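Local coordinates for GXWXG domain-containing protein (PDB 4MVE), which is of unknown function but combines GXWXG and DUF4334 family sequences in one largely beta-stranded chain, at residues G46-R51 / M62-K67; I119-R124 / A133-G138. All blocks are in the same frame, centred on the assembly; numbering follows the deposited sequence.

Overall arrangement
The two contacts show how a single curled antiparallel sheet can run through the regions of two sequence families. Contact 1 lies in the GXWXG range and contact 2 in the DUF4334 range; their centres are about 14 Å apart, on opposite sides of the chain's centre. Strand 143-149 connects them, pairing with strand 42-48 of contact 1 along one edge and with strand 129-136 of contact 2 along the other. They also meet through side chains: Lys67 NZ stands 3.6 Å from Asp120 OD2, a long and weak ion pair, and both residues touch Phe145. With the function unknown, the relation between the contacts is one of architecture.

Contact 1 of 2, residues G46-R51 / M62-K67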
loop_
_atom_site.group_PDB
_atom_site.type_symbol
_atom_site.label_atom_id
_atom_site.label_comp_id
_atom_site.label_asym_id
_atom_site.label_seq_id
_atom_site.Cartn_x
_atom_site.Cartn_y
_atom_site.Cartn_z
ATOM N N GLY A 46 7.166 -2.672 -0.854
ATOM C CA GLY A 46 6.151 -2.087 -1.715
ATOM C C GLY A 46 6.532 -2.011 -3.164
ATOM O O GLY A 46 7.714 -2.036 -3.502
ATOM N N GLY A 47 5.509 -1.959 -3.993
ATOM C CA GLY A 47 5.599 -1.830 -5.436
ATOM C C GLY A 47 4.344 -1.155 -5.929
ATOM O O GLY A 47 3.358 -1.038 -5.188
ATOM N N ILE A 48 4.382 -0.664 -7.158
ATOM C CA ILE A 48 3.280 0.115 -7.706
ATOM C C ILE A 48 2.776 -0.502 -9.000
ATOM O O ILE A 48 3.574 -0.939 -9.826
ATOM C CB ILE A 48 3.778 1.578 -7.927
ATOM C CG1 ILE A 48 4.234 2.220 -6.612
ATOM C CG2 ILE A 48 2.710 2.443 -8.587
ATOM C CD1 ILE A 48 5.229 3.364 -6.793
ATOM N N PHE A 49 1.465 -0.462 -9.210
ATOM C CA PHE A 49 0.872 -1.033 -10.423
ATOM C C PHE A 49 1.017 -0.116 -11.649
ATOM O O PHE A 49 1.154 -0.632 -12.738
ATOM C CB PHE A 49 -0.610 -1.375 -10.206
ATOM C CG PHE A 49 -0.808 -2.548 -9.275
ATOM C CD1 PHE A 49 -0.572 -3.858 -9.714
ATOM C CD2 PHE A 49 -1.305 -2.359 -7.987
ATOM C CE1 PHE A 49 -0.784 -4.948 -8.860
ATOM C CE2 PHE A 49 -1.537 -3.456 -7.140
ATOM C CZ PHE A 49 -1.277 -4.743 -7.584
ATOM N N ASP A 50 0.909 1.222 -11.484
ATOM C CA ASP A 50 1.057 2.167 -12.585
ATOM C C ASP A 50 2.209 3.132 -12.283
ATOM O O ASP A 50 2.048 4.096 -11.530
ATOM C CB ASP A 50 -0.266 2.909 -12.827
ATOM C CG ASP A 50 -0.224 4.022 -13.865
ATOM O OD1 ASP A 50 0.665 3.976 -14.771
ATOM O OD2 ASP A 50 -1.086 4.921 -13.794
ATOM N N ARG A 51 3.355 2.875 -12.905
ATOM C CA ARG A 51 4.583 3.618 -12.685
ATOM C C ARG A 51 4.648 4.953 -13.476
ATOM O O ARG A 51 5.613 5.700 -13.293
ATOM C CB ARG A 51 5.819 2.731 -12.977
ATOM C CG ARG A 51 6.052 1.757 -11.813
ATOM C CD ARG A 51 7.283 0.884 -11.908
ATOM N NE ARG A 51 7.178 -0.176 -12.917
ATOM C CZ ARG A 51 6.654 -1.387 -12.720
ATOM N NH1 ARG A 51 6.086 -1.694 -11.558
ATOM N NH2 ARG A 51 6.642 -2.277 -13.702
HETATM N N MSE A 62 12.799 8.564 -4.942
HETATM C CA MSE A 62 13.226 8.504 -3.551
HETATM C C MSE A 62 13.704 7.109 -3.157
HETATM O O MSE A 62 14.161 6.940 -2.024
HETATM C CB MSE A 62 12.081 8.906 -2.667
HETATM C CG MSE A 62 11.940 10.374 -2.590
HETATM SE SE MSE A 62 11.385 10.844 -0.843
HETATM C CE MSE A 62 13.037 10.231 0.239
ATOM N N ASN A 63 13.611 6.119 -4.089
ATOM C CA ASN A 63 13.957 4.724 -3.851
ATOM C C ASN A 63 13.095 4.152 -2.725
ATOM O O ASN A 63 13.595 3.427 -1.870
ATOM C CB ASN A 63 15.449 4.527 -3.538
ATOM C CG ASN A 63 16.317 4.334 -4.734
ATOM O OD1 ASN A 63 16.590 3.202 -5.156
ATOM N ND2 ASN A 63 16.824 5.436 -5.255
ATOM N N TRP A 64 11.793 4.476 -2.742
ATOM C CA TRP A 64 10.816 3.953 -1.797
ATOM C C TRP A 64 10.912 2.436 -1.743
ATOM O O TRP A 64 10.894 1.769 -2.790
ATOM C CB TRP A 64 9.398 4.358 -2.208
ATOM C CG TRP A 64 8.340 3.757 -1.315
ATOM C CD1 TRP A 64 8.195 3.946 0.029
ATOM C CD2 TRP A 64 7.254 2.930 -1.723
ATOM N NE1 TRP A 64 7.095 3.260 0.489
ATOM C CE2 TRP A 64 6.464 2.677 -0.572
ATOM C CE3 TRP A 64 6.848 2.388 -2.964
ATOM C CZ2 TRP A 64 5.313 1.874 -0.612
ATOM C CZ3 TRP A 64 5.681 1.642 -3.014
ATOM C CH2 TRP A 64 4.942 1.369 -1.846
ATOM N N TYR A 65 11.103 1.915 -0.541
ATOM C CA TYR A 65 11.209 0.480 -0.297
ATOM C C TYR A 65 9.843 -0.114 0.093
ATOM O O TYR A 65 9.393 -1.085 -0.509
ATOM C CB TYR A 65 12.244 0.176 0.800
ATOM C CG TYR A 65 12.217 -1.282 1.203
ATOM C CD1 TYR A 65 12.700 -2.269 0.348
ATOM C CD2 TYR A 65 11.648 -1.683 2.411
ATOM C CE1 TYR A 65 12.596 -3.619 0.672
ATOM C CE2 TYR A 65 11.553 -3.030 2.754
ATOM C CZ TYR A 65 12.025 -3.998 1.877
ATOM O OH TYR A 65 11.979 -5.331 2.212
ATOM N N GLY A 66 9.229 0.452 1.126
ATOM C CA GLY A 66 7.958 -0.035 1.635
ATOM C C GLY A 66 7.468 0.672 2.880
ATOM O O GLY A 66 7.484 1.914 2.959
ATOM N N LYS A 67 6.990 -0.127 3.848
ATOM C CA LYS A 67 6.355 0.394 5.094
ATOM C C LYS A 67 6.614 -0.495 6.282
ATOM O O LYS A 67 6.848 -1.702 6.106
ATOM C CB LYS A 67 4.819 0.515 4.915
ATOM C CG LYS A 67 4.352 1.298 3.690
ATOM C CD LYS A 67 2.818 1.356 3.586
ATOM C CE LYS A 67 2.365 2.150 2.399
ATOM N NZ LYS A 67 2.675 3.592 2.578
HETATM O O HOH W 1 10.024 -0.506 -3.824
#
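The six-membered ring of Trp64 lies obliquely against the backbone of Gly46 and Gly47, with Trp64 CH2 3.7 Å from Gly46 CA. Its neighbour Trp64 CZ3 comes equally near Gly47 N, at 3.7 Å, and also meets Ile48 CG1 at 3.9 Å. CG anti to the backbone N (chi1 176°) starts the Trp64 side chain toward strand 42-48. Trp64 NE1 makes a weak hydrogen bond to Gly66 O. Gly66 N sits 3.6 Å above one face of the indole, toward the rim. Gly46, the last glycine of the GXWXG signature, admits this close approach because it has no side chain; a beta carbon would run into CH2. A single direct backbone bond spans the two segments: Gly46 N donates to Tyr65 O at 2.8 Å, nearly straight at 171° and directed onto a lone pair. Beyond it a water takes over, bridging Gly46 O (2.8 Å) and Trp64 O. The strands splay here, their short segments 117° apart in direction, consistent with direct pairing stopping at one bond. On its other edge strand 64-71 carries a classic beta bulge, Tyr65 and Gly66 both facing Leu79 of strand 74-81, whose Leu78 touches Trp64. Helix 54-61 connects the diverging strands and packs on Ile48 through Ala56, Leu59 and Leu60, while Gly47 bonds through its backbone to His146 of strand 143-149.

Contact 2 of 2, residues I119-R124 / A133-G138; sequences IDHFRR and AMDAKG
Ala133 O is approached by three groups of strand 118-124: His121 N donates a hydrogen bond at 2.9 Å, the CA-H of Asp120 makes a weaker contact, and CD2 at the edge of the His121 ring lies 3.3 Å from the oxygen. Ala133 N returns a bond to His121 O, making these residues an antiparallel hydrogen-bonded pair. Ile119 and Asp135 form the next such pair, its shorter bond running from Asp135 N to Ile119 O at 2.7 Å. On the face shared by Ile119, His121, Ala133 and Asp135, His121 NE2 donates to Asp135 OD2 at 3.1 Å. The bond uses the anti lone pair of the oxygen, is close to straight (166°), and joins a ring and a carboxylate only 16° from coplanar. Asp135 reaches across with CG anti to its backbone N (chi1 167°), while Ile119 CG2 lies 3.5 Å above one face of the imidazole, near its rim. An alanine in place of His121 would probably leave the Asp135 carboxylate without this donor and freer to turn. On the other face, Asp120 OD1 meets Met134 CG, a selenomethionine carbon, at 3.4 Å between non-hydrogen-bonded partners. The hairpin of strands 118-124 and 129-136 lies between strand 106-113, which pairs with the former, and strand 143-149, which pairs with the latter; Val101 and Leu103 of strand 96-103 pack on His121.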
loop_
_atom_site.group_PDB
_atom_site.type_symbol
_atom_site.label_atom_id
_atom_site.label_comp_id
_atom_site.label_asym_id
_atom_site.label_seq_id
_atom_site.Cartn_x
_atom_site.Cartn_y
_atom_site.Cartn_z
ATOM N N ILE A 119 -5.259 8.264 2.774
ATOM C CA ILE A 119 -5.611 7.006 3.437
ATOM C C ILE A 119 -5.333 5.856 2.473
ATOM O O ILE A 119 -5.781 5.941 1.335
ATOM C CB ILE A 119 -7.095 6.994 3.887
ATOM C CG1 ILE A 119 -7.387 8.085 4.917
ATOM C CG2 ILE A 119 -7.506 5.594 4.428
ATOM C CD1 ILE A 119 -8.922 8.394 4.976
ATOM N N ASP A 120 -4.656 4.774 2.925
ATOM C CA ASP A 120 -4.408 3.562 2.120
ATOM C C ASP A 120 -5.264 2.428 2.661
ATOM O O ASP A 120 -4.997 1.942 3.767
ATOM C CB ASP A 120 -2.928 3.148 2.112
ATOM C CG ASP A 120 -1.940 4.238 1.720
ATOM O OD1 ASP A 120 -2.274 5.060 0.831
ATOM O OD2 ASP A 120 -0.816 4.225 2.245
ATOM N N HIS A 121 -6.284 2.016 1.890
ATOM C CA HIS A 121 -7.260 0.952 2.233
ATOM C C HIS A 121 -6.697 -0.391 1.804
ATOM O O HIS A 121 -6.387 -0.571 0.627
ATOM C CB HIS A 121 -8.608 1.222 1.560
ATOM C CG HIS A 121 -9.170 2.572 1.869
ATOM N ND1 HIS A 121 -10.143 2.754 2.868
ATOM C CD2 HIS A 121 -8.917 3.771 1.282
ATOM C CE1 HIS A 121 -10.443 4.037 2.839
ATOM N NE2 HIS A 121 -9.751 4.686 1.882
ATOM N N PHE A 122 -6.462 -1.298 2.763
ATOM C CA PHE A 122 -5.825 -2.589 2.470
ATOM C C PHE A 122 -6.815 -3.736 2.308
ATOM O O PHE A 122 -7.742 -3.884 3.104
ATOM C CB PHE A 122 -4.830 -2.941 3.577
ATOM C CG PHE A 122 -3.731 -1.935 3.731
ATOM C CD1 PHE A 122 -2.866 -1.659 2.674
ATOM C CD2 PHE A 122 -3.573 -1.228 4.919
ATOM C CE1 PHE A 122 -1.858 -0.702 2.812
ATOM C CE2 PHE A 122 -2.586 -0.263 5.043
ATOM C CZ PHE A 122 -1.718 -0.021 3.998
ATOM N N ARG A 123 -6.582 -4.584 1.307
ATOM C CA ARG A 123 -7.368 -5.806 1.128
ATOM C C ARG A 123 -6.398 -6.962 0.981
ATOM O O ARG A 123 -5.333 -6.784 0.423
ATOM C CB ARG A 123 -8.315 -5.718 -0.088
ATOM C CG ARG A 123 -9.330 -4.597 -0.061
ATOM C CD ARG A 123 -10.632 -4.863 0.669
ATOM N NE ARG A 123 -11.456 -3.646 0.628
ATOM C CZ ARG A 123 -12.362 -3.379 -0.311
ATOM N NH1 ARG A 123 -12.626 -4.269 -1.262
ATOM N NH2 ARG A 123 -13.026 -2.231 -0.292
ATOM N N ARG A 124 -6.785 -8.145 1.413
ATOM C CA ARG A 124 -5.956 -9.335 1.389
ATOM C C ARG A 124 -5.833 -9.939 -0.010
ATOM O O ARG A 124 -6.847 -10.176 -0.663
ATOM C CB ARG A 124 -6.564 -10.406 2.351
ATOM C CG ARG A 124 -5.719 -11.683 2.511
ATOM C CD ARG A 124 -6.397 -12.698 3.425
ATOM N NE ARG A 124 -5.575 -13.897 3.638
ATOM C CZ ARG A 124 -5.622 -14.983 2.874
ATOM N NH1 ARG A 124 -6.454 -15.042 1.841
ATOM N NH2 ARG A 124 -4.830 -16.013 3.129
ATOM N N ALA A 133 -5.209 0.710 -1.587
ATOM C CA ALA A 133 -5.990 1.669 -2.361
ATOM C C ALA A 133 -5.785 3.061 -1.766
ATOM O O ALA A 133 -6.283 3.356 -0.679
ATOM C CB ALA A 133 -7.466 1.289 -2.348
HETATM N N MSE A 134 -4.974 3.889 -2.443
HETATM C CA MSE A 134 -4.663 5.209 -1.947
HETATM C C MSE A 134 -5.819 6.180 -2.242
HETATM O O MSE A 134 -6.195 6.369 -3.411
HETATM C CB MSE A 134 -3.345 5.741 -2.559
HETATM C CG MSE A 134 -2.940 7.045 -1.896
HETATM SE SE MSE A 134 -1.579 7.981 -2.887
HETATM C CE MSE A 134 -2.736 8.563 -4.410
ATOM N N ASP A 135 -6.357 6.779 -1.172
ATOM C CA ASP A 135 -7.478 7.737 -1.154
ATOM C C ASP A 135 -6.917 9.089 -0.659
ATOM O O ASP A 135 -6.870 9.347 0.548
ATOM C CB ASP A 135 -8.589 7.141 -0.232
ATOM C CG ASP A 135 -9.735 8.033 0.224
ATOM O OD1 ASP A 135 -9.916 9.142 -0.366
ATOM O OD2 ASP A 135 -10.481 7.610 1.145
ATOM N N ALA A 136 -6.406 9.903 -1.599
ATOM C CA ALA A 136 -5.764 11.200 -1.328
ATOM C C ALA A 136 -6.654 12.359 -1.774
ATOM O O ALA A 136 -7.075 12.422 -2.947
ATOM C CB ALA A 136 -4.410 11.293 -2.041
ATOM N N LYS A 137 -6.891 13.301 -0.848
ATOM C CA LYS A 137 -7.703 14.478 -1.078
ATOM C C LYS A 137 -7.416 15.132 -2.421
ATOM O O LYS A 137 -6.260 15.461 -2.734
ATOM C CB LYS A 137 -7.525 15.503 0.028
ATOM C CG LYS A 137 -8.363 16.745 -0.204
ATOM C CD LYS A 137 -8.329 17.643 0.985
ATOM C CE LYS A 137 -9.594 17.475 1.765
ATOM N NZ LYS A 137 -9.883 18.688 2.591
ATOM N N GLY A 138 -8.493 15.298 -3.184
ATOM C CA GLY A 138 -8.441 15.933 -4.482
ATOM C C GLY A 138 -8.265 14.989 -5.643
ATOM O O GLY A 138 -8.863 15.235 -6.703
#